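Local coordinates for denovo NTF2 (Synthetic construct, PDB 6W40), which is a computationally designed NTF2-like protein, made to explore how diverse pocket shapes can be built within this fold, at the interface of chains A and B. Coordinates in Å, arbitrary orientation; residue numbers count along the deposited sequence, not the author numbering. Chains: chain A/B, Denovo NTF2.

The interface of chains A and B. Residues chain A 7, 11, 77; chain B 9, 13, 17, 75.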
ATOM      1  N   HIS A   7       4.616  11.468   7.428  0.76 40.91           N
ATOM      2  CA  HIS A   7       4.951  10.135   6.942  0.76 47.94           C
ATOM      3  C   HIS A   7       3.884   9.120   7.330  0.76 44.81           C
ATOM      4  O   HIS A   7       3.570   8.214   6.548  0.76 34.62           O
ATOM      5  CB  HIS A   7       6.316   9.710   7.475  0.76 43.81           C
ATOM      6  CG  HIS A   7       7.122   8.930   6.488  0.76 56.89           C
ATOM      7  ND1 HIS A   7       7.365   9.381   5.208  0.76 55.45           N
ATOM      8  CD2 HIS A   7       7.734   7.727   6.586  0.76 71.56           C
ATOM      9  CE1 HIS A   7       8.095   8.491   4.561  0.76 66.26           C
ATOM     10  NE2 HIS A   7       8.334   7.479   5.375  0.76 74.68           N
ATOM     11  N   MET A  11       1.732   6.778   4.498  1.00 45.91           N
ATOM     12  CA  MET A  11       1.535   5.332   4.562  1.00 50.90           C
ATOM     13  C   MET A  11       0.055   4.968   4.568  1.00 45.04           C
ATOM     14  O   MET A  11      -0.358   4.014   3.899  1.00 49.40           O
ATOM     15  CB  MET A  11       2.227   4.761   5.799  1.00 46.98           C
ATOM     16  CG  MET A  11       3.727   4.593   5.653  1.00 67.89           C
ATOM     17  SD  MET A  11       4.156   3.278   4.495  1.00 85.43           S
ATOM     18  CE  MET A  11       3.394   1.866   5.293  1.00 69.88           C
ATOM     19  N   LEU A  77       8.915   6.550  -3.035  1.00 42.52           N
ATOM     20  CA  LEU A  77       8.413   7.558  -2.108  1.00 42.13           C
ATOM     21  C   LEU A  77       9.412   8.707  -2.079  1.00 41.55           C
ATOM     22  O   LEU A  77      10.530   8.553  -1.577  1.00 50.51           O
ATOM     23  CB  LEU A  77       8.206   6.968  -0.716  1.00 44.87           C
ATOM     24  CG  LEU A  77       6.826   7.190  -0.096  1.00 54.34           C
ATOM     25  CD1 LEU A  77       5.742   6.665  -1.024  1.00 54.64           C
ATOM     26  CD2 LEU A  77       6.738   6.523   1.269  1.00 55.31           C
TER
ATOM     27  N   ARG B   9      15.493   6.066   5.230  1.00 43.41           N
ATOM     28  CA  ARG B   9      14.098   6.053   5.652  1.00 44.29           C
ATOM     29  C   ARG B   9      13.179   5.686   4.493  1.00 59.27           C
ATOM     30  O   ARG B   9      12.322   4.805   4.620  1.00 49.83           O
ATOM     31  CB  ARG B   9      13.716   7.414   6.233  1.00 52.71           C
ATOM     32  CG  ARG B   9      12.247   7.543   6.586  1.00 50.06           C
ATOM     33  CD  ARG B   9      11.870   8.997   6.793  1.00 67.34           C
ATOM     34  NE  ARG B   9      12.202   9.808   5.625  1.00 75.79           N
ATOM     35  CZ  ARG B   9      11.879  11.089   5.485  1.00 78.14           C
ATOM     36  NH1 ARG B   9      11.209  11.714   6.443  1.00 76.54           N
ATOM     37  NH2 ARG B   9      12.224  11.745   4.385  1.00 79.03           N
ATOM     38  N   GLU B  13      10.885   2.292   3.936  1.00 55.08           N
ATOM     39  CA  GLU B  13       9.445   2.429   3.747  1.00 53.01           C
ATOM     40  C   GLU B  13       8.998   1.799   2.436  1.00 54.21           C
ATOM     41  O   GLU B  13       7.967   1.117   2.390  1.00 54.47           O
ATOM     42  CB  GLU B  13       9.052   3.902   3.798  1.00 50.37           C
ATOM     43  CG  GLU B  13       9.261   4.531   5.156  1.00 59.74           C
ATOM     44  CD  GLU B  13       8.131   4.229   6.114  1.00 65.89           C
ATOM     45  OE1 GLU B  13       6.963   4.243   5.676  1.00 62.70           O
ATOM     46  OE2 GLU B  13       8.411   3.973   7.304  1.00 81.95           O
ATOM     47  N   LYS B  17       6.225  -1.384   1.598  1.00 61.50           N
ATOM     48  CA  LYS B  17       5.122  -1.302   0.652  1.00 67.40           C
ATOM     49  C   LYS B  17       5.096  -2.457  -0.341  1.00 69.23           C
ATOM     50  O   LYS B  17       4.209  -2.485  -1.200  1.00 78.90           O
ATOM     51  CB  LYS B  17       5.170   0.038  -0.084  1.00 63.75           C
ATOM     52  CG  LYS B  17       4.842   1.223   0.815  1.00 61.21           C
ATOM     53  CD  LYS B  17       4.800   2.530   0.043  1.00 67.51           C
ATOM     54  CE  LYS B  17       6.186   2.961  -0.403  1.00 72.17           C
ATOM     55  NZ  LYS B  17       7.066   3.306   0.747  1.00 71.61           N
ATOM     56  N   ILE B  75       5.782   5.424  13.541  1.00 36.96           N
ATOM     57  CA  ILE B  75       6.823   4.908  12.660  1.00 32.70           C
ATOM     58  C   ILE B  75       8.168   5.354  13.216  1.00 37.55           C
ATOM     59  O   ILE B  75       8.371   6.545  13.475  1.00 33.31           O
ATOM     60  CB  ILE B  75       6.652   5.395  11.207  1.00 40.47           C
ATOM     61  CG1 ILE B  75       5.360   4.847  10.597  1.00 42.76           C
ATOM     62  CG2 ILE B  75       7.844   4.979  10.362  1.00 42.02           C
ATOM     63  CD1 ILE B  75       5.097   5.342   9.189  1.00 45.30           C
TER
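A:His7 and B:Glu13 approach from opposite directions, and the imidazole points its NE2 edge at the glutamate's side chain. CG of B:Glu13 lies in the ring plane at that edge, modelled too close to NE2 to be read as an interaction, and the carboxylate carbon CD of B:Glu13 is 3.6 Å from CD2 of A:His7. Ring and carboxylate planes are turned 63° apart, so the two flat groups do not stack. A bend at chi2 (-81°) swings the carboxylate of B:Glu13 away from the imidazole nitrogen and toward A:Met11. There OE1 rests 3.3 Å from CG of A:Met11, with the thioether SD beside it, a van der Waals contact between carboxylate oxygen and thioether. With an alanine in place of B:Glu13, the histidine edge and the methionine sulfur would probably lose their shared partner, leaving a gap between the two helices.

One face of the A:His7 ring carries the aliphatic part of B:Arg9, whose CD sits 4.1 Å above the plane toward the rim. The guanidinium continues past the ring; NE of B:Arg9 is 4.5 Å from NE2 of A:His7. This group and the B:Glu13 carboxylate probably act on the imidazole in opposite senses, and its charge is not seen.

The remaining contacts flank the glutamate. On one side, CD1 of B:Ile75 meets CG of A:Met11 at 3.9 Å, the side chains crossing at a slant. On the other, the folded end of B:Lys17 passes over the leucine methyls, with CE 3.8 Å from CD1 of A:Leu77. Bends at chi3 and chi4 bring its side-chain nitrogen NZ against the CD2 methyl of A:Leu77, 3.3 Å away.

In the fold, helix 2-18 of chain A faces helix 7-16 of chain B, which runs on into the 3-10 turn 17-19 that carries B:Lys17. A:Leu77 from strand 74-78 of chain A and B:Ile75 from strand 70-78 of chain B stand at the flanks. The interface is not an exact two-fold, and whether this pairing persists in solution cannot be judged from the crystal alone.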